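PDB 1AW9: glutathione s-transferase III from Zea mays, which probably conjugates reduced glutathione to hydrophobic electrophiles, an activity used by maize to detoxify herbicides. Local coordinates for residues Val15-Glu23 with Arg200-Ile210; Trp98-Phe106 with Leu163-Leu172. All coordinates share one frame; numbering follows the deposited sequence.

In the fold
Contact 1 sets helix 12-23 against the C-terminal helix 201-209 and so joins the thioredoxin-like N-terminal domain of this glutathione transferase to its helical domain. Contact 2, whose segments lie between those of contact 1 in sequence, packs helix 92-122 on the 163-172 region within the helical domain. Their centres are 15 Å apart and they meet directly: Arg-16 NE probably donates to Asn-167 O at 3.2 Å, and Val-15 CG1 packs on Ser-170 CB at 3.6 Å. Asn-13, which probably helps bind glutathione, has its side chain about 3 Å from that of Tyr-171, nearest atoms, so both contacts border the substrate site.

Contact 1: Val15-Glu23 with Arg200-Ile210; sequences VRVATVLNE and RPAFQKTVAAI
Thr-206 is the knob of this helix pair: its side chain fits among Val-15, Ala-18, Thr-19 and Asn-22, and its two branches do different work. With OG1 beside the backbone N (chi1 -53°) and CG2 anti to it, the methyl is directed at Val-15 CG1, 3.7 Å away, while OG1 faces Asn-22. There ND2 of the amide donates to Thr-206 OG1 over 2.7 Å, the hydroxyl lying near the amide plane. A water adds a second link, donating to Thr-19 O and hydrogen-bonded to Thr-206 OG1. Thr-19 turns its own hydroxyl back to Val-15 O, which thus accepts both OG1 and N of Thr-19 from opposite faces of the carbonyl plane; the same OG1 lies at the edge of the Phe-203 ring, 3.9 Å from CE1.

At one end, Val-15 CG2 meets Ile-210 CG1 at 4.1 Å. At the other, Glu-23 bends at chi2 (-76°) and brings its carboxylate over to Arg-200, the N-cap residue of helix 201-209. Arg-200 NH1 forms the salt bridge with Glu-23 OE1 at 2.6 Å and a nearly straight hydrogen bond to OE2 at 3.2 Å. OE1 is also bonded to Thr-83, and the guanidinium makes a cation-pi contact with Phe-161. Ala-202 CB lies over one face of the carboxylate, 3.3 Å from OE2.

The axes of segments 15-23 and 201-209 come within 8.4 Å, their N-to-C directions 136° apart. They join the thioredoxin-like domain to the C-terminal helix through a graded interface: apolar at Val-15, hydroxyl and amide in the middle, ionic at Glu-23. A buried carboxylate is costly to leave unpaired, and the bonds with Arg-200 NH1 and Thr-83 probably offset its charge.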
loop_
_atom_site.group_PDB
_atom_site.type_symbol
_atom_site.label_atom_id
_atom_site.label_comp_id
_atom_site.label_asym_id
_atom_site.label_seq_id
_atom_site.Cartn_x
_atom_site.Cartn_y
_atom_site.Cartn_z
ATOM N N VAL A 15 -15.239 14.477 -20.550
ATOM C CA VAL A 15 -14.815 15.743 -21.136
ATOM C C VAL A 15 -13.696 15.572 -22.179
ATOM O O VAL A 15 -13.618 16.358 -23.113
ATOM C CB VAL A 15 -14.425 16.761 -20.052
ATOM C CG1 VAL A 15 -13.929 18.082 -20.687
ATOM C CG2 VAL A 15 -15.609 17.004 -19.142
ATOM N N ARG A 16 -12.841 14.556 -22.046
ATOM C CA ARG A 16 -11.786 14.333 -23.028
ATOM C C ARG A 16 -12.391 13.998 -24.390
ATOM O O ARG A 16 -11.762 14.231 -25.440
ATOM C CB ARG A 16 -10.864 13.165 -22.629
ATOM C CG ARG A 16 -9.694 12.892 -23.640
ATOM C CD ARG A 16 -8.812 11.598 -23.423
ATOM N NE ARG A 16 -8.003 11.684 -22.207
ATOM C CZ ARG A 16 -8.341 11.116 -21.051
ATOM N NH1 ARG A 16 -9.447 10.381 -20.969
ATOM N NH2 ARG A 16 -7.714 11.470 -19.933
ATOM N N VAL A 17 -13.544 13.326 -24.374
ATOM C CA VAL A 17 -14.205 12.926 -25.626
ATOM C C VAL A 17 -14.960 14.113 -26.201
ATOM O O VAL A 17 -14.858 14.380 -27.382
ATOM C CB VAL A 17 -15.151 11.724 -25.447
ATOM C CG1 VAL A 17 -15.776 11.353 -26.782
ATOM C CG2 VAL A 17 -14.373 10.541 -24.908
ATOM N N ALA A 18 -15.688 14.822 -25.345
ATOM C CA ALA A 18 -16.435 16.003 -25.742
ATOM C C ALA A 18 -15.444 16.980 -26.415
ATOM O O ALA A 18 -15.749 17.591 -27.445
ATOM C CB ALA A 18 -17.077 16.639 -24.500
ATOM N N THR A 19 -14.238 17.079 -25.852
ATOM C CA THR A 19 -13.184 17.937 -26.377
ATOM C C THR A 19 -13.001 17.651 -27.862
ATOM O O THR A 19 -13.100 18.543 -28.694
ATOM C CB THR A 19 -11.837 17.694 -25.631
ATOM O OG1 THR A 19 -11.957 18.145 -24.283
ATOM C CG2 THR A 19 -10.709 18.449 -26.257
ATOM N N VAL A 20 -12.762 16.396 -28.198
ATOM C CA VAL A 20 -12.562 16.027 -29.573
ATOM C C VAL A 20 -13.839 16.174 -30.414
ATOM O O VAL A 20 -13.755 16.571 -31.573
ATOM C CB VAL A 20 -11.923 14.629 -29.659
ATOM C CG1 VAL A 20 -12.012 14.060 -31.044
ATOM C CG2 VAL A 20 -10.468 14.734 -29.288
ATOM N N LEU A 21 -15.019 15.958 -29.839
ATOM C CA LEU A 21 -16.247 16.099 -30.632
ATOM C C LEU A 21 -16.490 17.564 -31.035
ATOM O O LEU A 21 -16.896 17.831 -32.163
ATOM C CB LEU A 21 -17.473 15.512 -29.917
ATOM C CG LEU A 21 -17.505 13.995 -29.589
ATOM C CD1 LEU A 21 -18.702 13.681 -28.753
ATOM C CD2 LEU A 21 -17.511 13.119 -30.796
ATOM N N ASN A 22 -16.198 18.512 -30.148
ATOM C CA ASN A 22 -16.371 19.916 -30.490
ATOM C C ASN A 22 -15.347 20.379 -31.506
ATOM O O ASN A 22 -15.657 21.174 -32.372
ATOM C CB ASN A 22 -16.290 20.780 -29.268
ATOM C CG ASN A 22 -17.439 20.560 -28.382
ATOM O OD1 ASN A 22 -18.554 20.449 -28.857
ATOM N ND2 ASN A 22 -17.193 20.429 -27.086
ATOM N N GLU A 23 -14.119 19.896 -31.424
ATOM C CA GLU A 23 -13.119 20.323 -32.384
ATOM C C GLU A 23 -13.603 19.965 -33.775
ATOM O O GLU A 23 -13.506 20.765 -34.684
ATOM C CB GLU A 23 -11.777 19.655 -32.102
ATOM C CG GLU A 23 -11.015 20.239 -30.932
ATOM C CD GLU A 23 -10.347 21.582 -31.243
ATOM O OE1 GLU A 23 -10.161 21.917 -32.430
ATOM O OE2 GLU A 23 -9.984 22.308 -30.303
ATOM N N ARG A 200 -8.539 28.045 -27.530
ATOM C CA ARG A 200 -9.247 27.433 -28.643
ATOM C C ARG A 200 -10.768 27.550 -28.473
ATOM O O ARG A 200 -11.326 27.195 -27.428
ATOM C CB ARG A 200 -8.864 25.974 -28.762
ATOM C CG ARG A 200 -7.457 25.740 -29.138
ATOM C CD ARG A 200 -7.399 24.473 -29.965
ATOM N NE ARG A 200 -6.625 24.684 -31.187
ATOM C CZ ARG A 200 -6.871 24.110 -32.356
ATOM N NH1 ARG A 200 -7.886 23.273 -32.507
ATOM N NH2 ARG A 200 -6.052 24.337 -33.365
ATOM N N PRO A 201 -11.468 28.005 -29.529
ATOM C CA PRO A 201 -12.926 28.179 -29.545
ATOM C C PRO A 201 -13.646 26.890 -29.151
ATOM O O PRO A 201 -14.568 26.919 -28.339
ATOM C CB PRO A 201 -13.208 28.505 -31.015
ATOM C CG PRO A 201 -11.959 29.159 -31.469
ATOM C CD PRO A 201 -10.905 28.281 -30.859
ATOM N N ALA A 202 -13.227 25.768 -29.749
ATOM C CA ALA A 202 -13.823 24.459 -29.462
ATOM C C ALA A 202 -13.707 24.162 -27.973
ATOM O O ALA A 202 -14.694 23.757 -27.315
ATOM C CB ALA A 202 -13.135 23.375 -30.258
ATOM N N PHE A 203 -12.516 24.412 -27.429
ATOM C CA PHE A 203 -12.323 24.155 -26.028
ATOM C C PHE A 203 -13.197 25.017 -25.175
ATOM O O PHE A 203 -13.705 24.557 -24.162
ATOM C CB PHE A 203 -10.875 24.276 -25.593
ATOM C CG PHE A 203 -10.619 23.578 -24.295
ATOM C CD1 PHE A 203 -10.930 22.221 -24.154
ATOM C CD2 PHE A 203 -10.191 24.275 -23.191
ATOM C CE1 PHE A 203 -10.825 21.583 -22.930
ATOM C CE2 PHE A 203 -10.079 23.646 -21.951
ATOM C CZ PHE A 203 -10.398 22.300 -21.819
ATOM N N GLN A 204 -13.410 26.257 -25.603
ATOM C CA GLN A 204 -14.250 27.218 -24.886
ATOM C C GLN A 204 -15.648 26.691 -24.739
ATOM O O GLN A 204 -16.288 26.873 -23.695
ATOM C CB GLN A 204 -14.295 28.540 -25.641
ATOM C CG GLN A 204 -13.063 29.369 -25.414
ATOM C CD GLN A 204 -12.808 29.499 -23.936
ATOM O OE1 GLN A 204 -13.494 30.261 -23.250
ATOM N NE2 GLN A 204 -11.893 28.686 -23.408
ATOM N N LYS A 205 -16.103 26.031 -25.802
ATOM C CA LYS A 205 -17.435 25.430 -25.878
ATOM C C LYS A 205 -17.506 24.293 -24.865
ATOM O O LYS A 205 -18.402 24.246 -24.004
ATOM C CB LYS A 205 -17.675 24.880 -27.299
ATOM C CG LYS A 205 -19.151 24.692 -27.744
ATOM C CD LYS A 205 -19.262 24.029 -29.150
ATOM C CE LYS A 205 -18.337 24.709 -30.195
ATOM N NZ LYS A 205 -18.088 23.877 -31.434
ATOM N N THR A 206 -16.526 23.400 -24.954
ATOM C CA THR A 206 -16.431 22.258 -24.055
ATOM C C THR A 206 -16.513 22.696 -22.590
ATOM O O THR A 206 -17.350 22.216 -21.848
ATOM C CB THR A 206 -15.110 21.510 -24.278
ATOM O OG1 THR A 206 -14.977 21.189 -25.670
ATOM C CG2 THR A 206 -15.081 20.224 -23.438
ATOM N N VAL A 207 -15.653 23.620 -22.192
ATOM C CA VAL A 207 -15.640 24.112 -20.825
ATOM C C VAL A 207 -17.012 24.635 -20.449
ATOM O O VAL A 207 -17.486 24.426 -19.328
ATOM C CB VAL A 207 -14.609 25.269 -20.636
ATOM C CG1 VAL A 207 -14.878 26.009 -19.340
ATOM C CG2 VAL A 207 -13.183 24.732 -20.628
ATOM N N ALA A 208 -17.623 25.352 -21.387
ATOM C CA ALA A 208 -18.946 25.931 -21.192
ATOM C C ALA A 208 -20.008 24.906 -20.804
ATOM O O ALA A 208 -20.951 25.226 -20.067
ATOM C CB ALA A 208 -19.371 26.648 -22.442
ATOM N N ALA A 209 -19.862 23.687 -21.318
ATOM C CA ALA A 209 -20.804 22.601 -21.039
ATOM C C ALA A 209 -20.646 21.869 -19.684
ATOM O O ALA A 209 -21.566 21.183 -19.257
ATOM C CB ALA A 209 -20.788 21.591 -22.199
ATOM N N ILE A 210 -19.503 21.997 -19.009
ATOM C CA ILE A 210 -19.312 21.314 -17.729
ATOM C C ILE A 210 -20.202 21.974 -16.681
ATOM O O ILE A 210 -20.063 23.174 -16.404
ATOM C CB ILE A 210 -17.853 21.383 -17.242
ATOM C CG1 ILE A 210 -16.891 20.853 -18.313
ATOM C CG2 ILE A 210 -17.696 20.546 -15.981
ATOM C CD1 ILE A 210 -15.433 21.195 -18.037
HETATM O O HOH W 1 -12.709 21.160 -27.595
HETATM O O HOH W 2 -16.386 23.324 -33.921
HETATM O O HOH W 3 -19.305 20.719 -31.790
#

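Contact 2: Trp98-Phe106 with Leu163-Leu172; sequences WLEVESHHF and LADANHASYL
His-168 meets two side chains of helix 92-122, one over a face and one at an edge. Glu-102 CG stands 3.4 Å from the ring centroid, almost on the normal, in a CH-pi contact. The ring's edge is turned to the face of Phe-106, an edge-to-face pair with planes at 58° and His-168 CD2 3.6 Å from Phe-106 CD2. A chi1 of 178° carries the phenyl away from its own backbone N, and CE2 meets Tyr-171 CB at 3.7 Å while CZ meets Leu-172 CD2.

Both imidazole nitrogens are engaged, ND1 donating in the ring plane to Ala-164 O at 2.8 Å and NE2 hydrogen-bonded to the hydroxyl of Tyr-146. A leucine in its place would probably leave Ala-164 O and the Tyr-146 hydroxyl without these partners and take the aromatic edge from Phe-106.

Leu-99 CD2 lies against Ala-164 CA and Leu-163 CG, whereas the Glu-102 carboxylate pairs with Arg-68. One water donates to Glu-102 OE1 and Leu-99 O and accepts from Asn-167 ND2; Asn-167 OD1 is hydrogen-bonded to Asn-71. With no direct hydrogen bond between the segments, this core combines ring and aliphatic packing with polar groups satisfied by water or neighbours.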
loop_
_atom_site.group_PDB
_atom_site.type_symbol
_atom_site.label_atom_id
_atom_site.label_comp_id
_atom_site.label_asym_id
_atom_site.label_seq_id
_atom_site.Cartn_x
_atom_site.Cartn_y
_atom_site.Cartn_z
ATOM N N TRP A 98 3.749 10.964 -28.518
ATOM C CA TRP A 98 3.074 11.783 -27.523
ATOM C C TRP A 98 1.668 11.372 -27.147
ATOM O O TRP A 98 1.143 11.863 -26.130
ATOM C CB TRP A 98 3.137 13.281 -27.863
ATOM C CG TRP A 98 4.518 13.743 -27.701
ATOM C CD1 TRP A 98 5.505 13.670 -28.639
ATOM C CD2 TRP A 98 5.158 14.095 -26.477
ATOM N NE1 TRP A 98 6.720 13.902 -28.069
ATOM C CE2 TRP A 98 6.541 14.180 -26.738
ATOM C CE3 TRP A 98 4.702 14.327 -25.177
ATOM C CZ2 TRP A 98 7.489 14.494 -25.742
ATOM C CZ3 TRP A 98 5.646 14.636 -24.182
ATOM C CH2 TRP A 98 7.021 14.717 -24.476
ATOM N N LEU A 99 1.053 10.501 -27.955
ATOM C CA LEU A 99 -0.302 9.960 -27.679
ATOM C C LEU A 99 -0.136 8.931 -26.588
ATOM O O LEU A 99 -0.989 8.800 -25.731
ATOM C CB LEU A 99 -0.931 9.289 -28.905
ATOM C CG LEU A 99 -1.589 10.238 -29.901
ATOM C CD1 LEU A 99 -1.825 9.535 -31.260
ATOM C CD2 LEU A 99 -2.866 10.848 -29.306
ATOM N N GLU A 100 0.930 8.153 -26.685
ATOM C CA GLU A 100 1.258 7.166 -25.685
ATOM C C GLU A 100 1.825 7.813 -24.402
ATOM O O GLU A 100 1.525 7.368 -23.274
ATOM C CB GLU A 100 2.239 6.187 -26.275
ATOM C CG GLU A 100 1.561 5.170 -27.065
ATOM C CD GLU A 100 0.713 4.265 -26.157
ATOM O OE1 GLU A 100 1.312 3.466 -25.395
ATOM O OE2 GLU A 100 -0.534 4.357 -26.193
ATOM N N VAL A 101 2.654 8.850 -24.548
ATOM C CA VAL A 101 3.195 9.520 -23.368
ATOM C C VAL A 101 2.041 10.011 -22.480
ATOM O O VAL A 101 2.074 9.852 -21.257
ATOM C CB VAL A 101 4.146 10.700 -23.743
ATOM C CG1 VAL A 101 4.516 11.503 -22.507
ATOM C CG2 VAL A 101 5.400 10.160 -24.377
ATOM N N GLU A 102 1.009 10.574 -23.097
ATOM C CA GLU A 102 -0.151 11.086 -22.366
ATOM C C GLU A 102 -0.868 9.957 -21.623
ATOM O O GLU A 102 -1.277 10.118 -20.473
ATOM C CB GLU A 102 -1.133 11.776 -23.326
ATOM C CG GLU A 102 -2.394 12.391 -22.684
ATOM C CD GLU A 102 -3.569 11.407 -22.521
ATOM O OE1 GLU A 102 -3.870 10.671 -23.469
ATOM O OE2 GLU A 102 -4.207 11.357 -21.448
ATOM N N SER A 103 -0.977 8.816 -22.291
ATOM C CA SER A 103 -1.658 7.642 -21.798
ATOM C C SER A 103 -0.911 6.983 -20.663
ATOM O O SER A 103 -1.530 6.579 -19.672
ATOM C CB SER A 103 -1.765 6.661 -22.955
ATOM O OG SER A 103 -2.828 5.760 -22.791
ATOM N N HIS A 104 0.408 6.889 -20.801
ATOM C CA HIS A 104 1.229 6.235 -19.802
ATOM C C HIS A 104 1.987 7.060 -18.806
ATOM O O HIS A 104 2.477 6.510 -17.816
ATOM C CB HIS A 104 2.189 5.290 -20.479
ATOM C CG HIS A 104 1.481 4.254 -21.270
ATOM N ND1 HIS A 104 0.428 3.528 -20.742
ATOM C CD2 HIS A 104 1.563 3.913 -22.575
ATOM C CE1 HIS A 104 -0.114 2.791 -21.693
ATOM N NE2 HIS A 104 0.552 3.006 -22.817
ATOM N N HIS A 105 2.139 8.351 -19.052
ATOM C CA HIS A 105 2.874 9.184 -18.118
ATOM C C HIS A 105 2.135 10.326 -17.533
ATOM O O HIS A 105 2.319 10.652 -16.367
ATOM C CB HIS A 105 4.127 9.715 -18.764
ATOM C CG HIS A 105 5.097 8.651 -19.035
ATOM N ND1 HIS A 105 5.154 8.003 -20.248
ATOM C CD2 HIS A 105 5.975 8.026 -18.222
ATOM C CE1 HIS A 105 6.028 7.021 -20.165
ATOM N NE2 HIS A 105 6.539 7.010 -18.945
ATOM N N PHE A 106 1.322 10.963 -18.340
ATOM C CA PHE A 106 0.572 12.104 -17.874
ATOM C C PHE A 106 -0.693 11.632 -17.171
ATOM O O PHE A 106 -0.889 11.891 -15.973
ATOM C CB PHE A 106 0.267 13.040 -19.067
ATOM C CG PHE A 106 -0.558 14.242 -18.701
ATOM C CD1 PHE A 106 0.041 15.389 -18.182
ATOM C CD2 PHE A 106 -1.944 14.209 -18.808
ATOM C CE1 PHE A 106 -0.734 16.483 -17.759
ATOM C CE2 PHE A 106 -2.729 15.301 -18.390
ATOM C CZ PHE A 106 -2.114 16.435 -17.860
ATOM N N LEU A 163 -4.333 15.661 -32.190
ATOM C CA LEU A 163 -5.041 14.819 -31.244
ATOM C C LEU A 163 -4.203 14.693 -29.959
ATOM O O LEU A 163 -4.743 14.718 -28.846
ATOM C CB LEU A 163 -5.269 13.448 -31.876
ATOM C CG LEU A 163 -6.112 12.426 -31.099
ATOM C CD1 LEU A 163 -7.546 12.946 -30.908
ATOM C CD2 LEU A 163 -6.096 11.098 -31.841
ATOM N N ALA A 164 -2.891 14.579 -30.119
ATOM C CA ALA A 164 -1.987 14.465 -28.980
ATOM C C ALA A 164 -2.233 15.569 -27.949
ATOM O O ALA A 164 -2.320 15.273 -26.753
ATOM C CB ALA A 164 -0.523 14.466 -29.440
ATOM N N ASP A 165 -2.435 16.814 -28.394
ATOM C CA ASP A 165 -2.662 17.925 -27.444
ATOM C C ASP A 165 -4.062 17.914 -26.853
ATOM O O ASP A 165 -4.235 18.167 -25.659
ATOM C CB ASP A 165 -2.407 19.306 -28.088
ATOM C CG ASP A 165 -1.125 19.345 -28.902
ATOM O OD1 ASP A 165 -1.192 18.981 -30.072
ATOM O OD2 ASP A 165 -0.036 19.681 -28.400
ATOM N N ALA A 166 -5.047 17.602 -27.693
ATOM C CA ALA A 166 -6.439 17.620 -27.299
ATOM C C ALA A 166 -6.750 16.610 -26.185
ATOM O O ALA A 166 -7.586 16.879 -25.306
ATOM C CB ALA A 166 -7.336 17.376 -28.547
ATOM N N ASN A 167 -6.057 15.466 -26.224
ATOM C CA ASN A 167 -6.241 14.401 -25.234
ATOM C C ASN A 167 -5.809 14.829 -23.833
ATOM O O ASN A 167 -6.228 14.238 -22.838
ATOM C CB ASN A 167 -5.511 13.124 -25.672
ATOM C CG ASN A 167 -6.365 12.246 -26.598
ATOM O OD1 ASN A 167 -7.555 12.504 -26.801
ATOM N ND2 ASN A 167 -5.785 11.182 -27.102
ATOM N N HIS A 168 -5.033 15.912 -23.759
ATOM C CA HIS A 168 -4.554 16.434 -22.495
ATOM C C HIS A 168 -5.465 17.452 -21.912
ATOM O O HIS A 168 -5.467 17.633 -20.715
ATOM C CB HIS A 168 -3.237 17.153 -22.677
ATOM C CG HIS A 168 -2.069 16.243 -22.855
ATOM N ND1 HIS A 168 -1.722 15.710 -24.066
ATOM C CD2 HIS A 168 -1.138 15.828 -21.973
ATOM C CE1 HIS A 168 -0.619 15.009 -23.932
ATOM N NE2 HIS A 168 -0.234 15.062 -22.661
ATOM N N ALA A 169 -6.234 18.142 -22.741
ATOM C CA ALA A 169 -7.046 19.246 -22.259
ATOM C C ALA A 169 -7.933 19.145 -21.023
ATOM O O ALA A 169 -7.903 20.061 -20.183
ATOM C CB ALA A 169 -7.800 19.862 -23.401
ATOM N N SER A 170 -8.739 18.079 -20.896
ATOM C CA SER A 170 -9.635 17.952 -19.749
ATOM C C SER A 170 -8.881 17.806 -18.457
ATOM O O SER A 170 -9.246 18.428 -17.469
ATOM C CB SER A 170 -10.659 16.838 -19.913
ATOM O OG SER A 170 -10.067 15.578 -19.954
ATOM N N TYR A 171 -7.810 17.023 -18.456
ATOM C CA TYR A 171 -7.037 16.868 -17.247
ATOM C C TYR A 171 -6.202 18.086 -16.891
ATOM O O TYR A 171 -6.036 18.371 -15.706
ATOM C CB TYR A 171 -6.267 15.564 -17.233
ATOM C CG TYR A 171 -7.106 14.445 -16.625
ATOM C CD1 TYR A 171 -7.154 14.258 -15.241
ATOM C CD2 TYR A 171 -7.872 13.587 -17.427
ATOM C CE1 TYR A 171 -7.930 13.255 -14.676
ATOM C CE2 TYR A 171 -8.661 12.569 -16.859
ATOM C CZ TYR A 171 -8.673 12.419 -15.485
ATOM O OH TYR A 171 -9.415 11.406 -14.907
ATOM N N LEU A 172 -5.746 18.863 -17.881
ATOM C CA LEU A 172 -5.002 20.085 -17.587
ATOM C C LEU A 172 -5.990 21.061 -16.928
ATOM O O LEU A 172 -5.666 21.762 -15.960
ATOM C CB LEU A 172 -4.423 20.698 -18.865
ATOM C CG LEU A 172 -3.110 20.129 -19.403
ATOM C CD1 LEU A 172 -2.810 20.857 -20.673
ATOM C CD2 LEU A 172 -1.948 20.286 -18.423
HETATM O O HOH W 4 -3.387 9.962 -25.968
#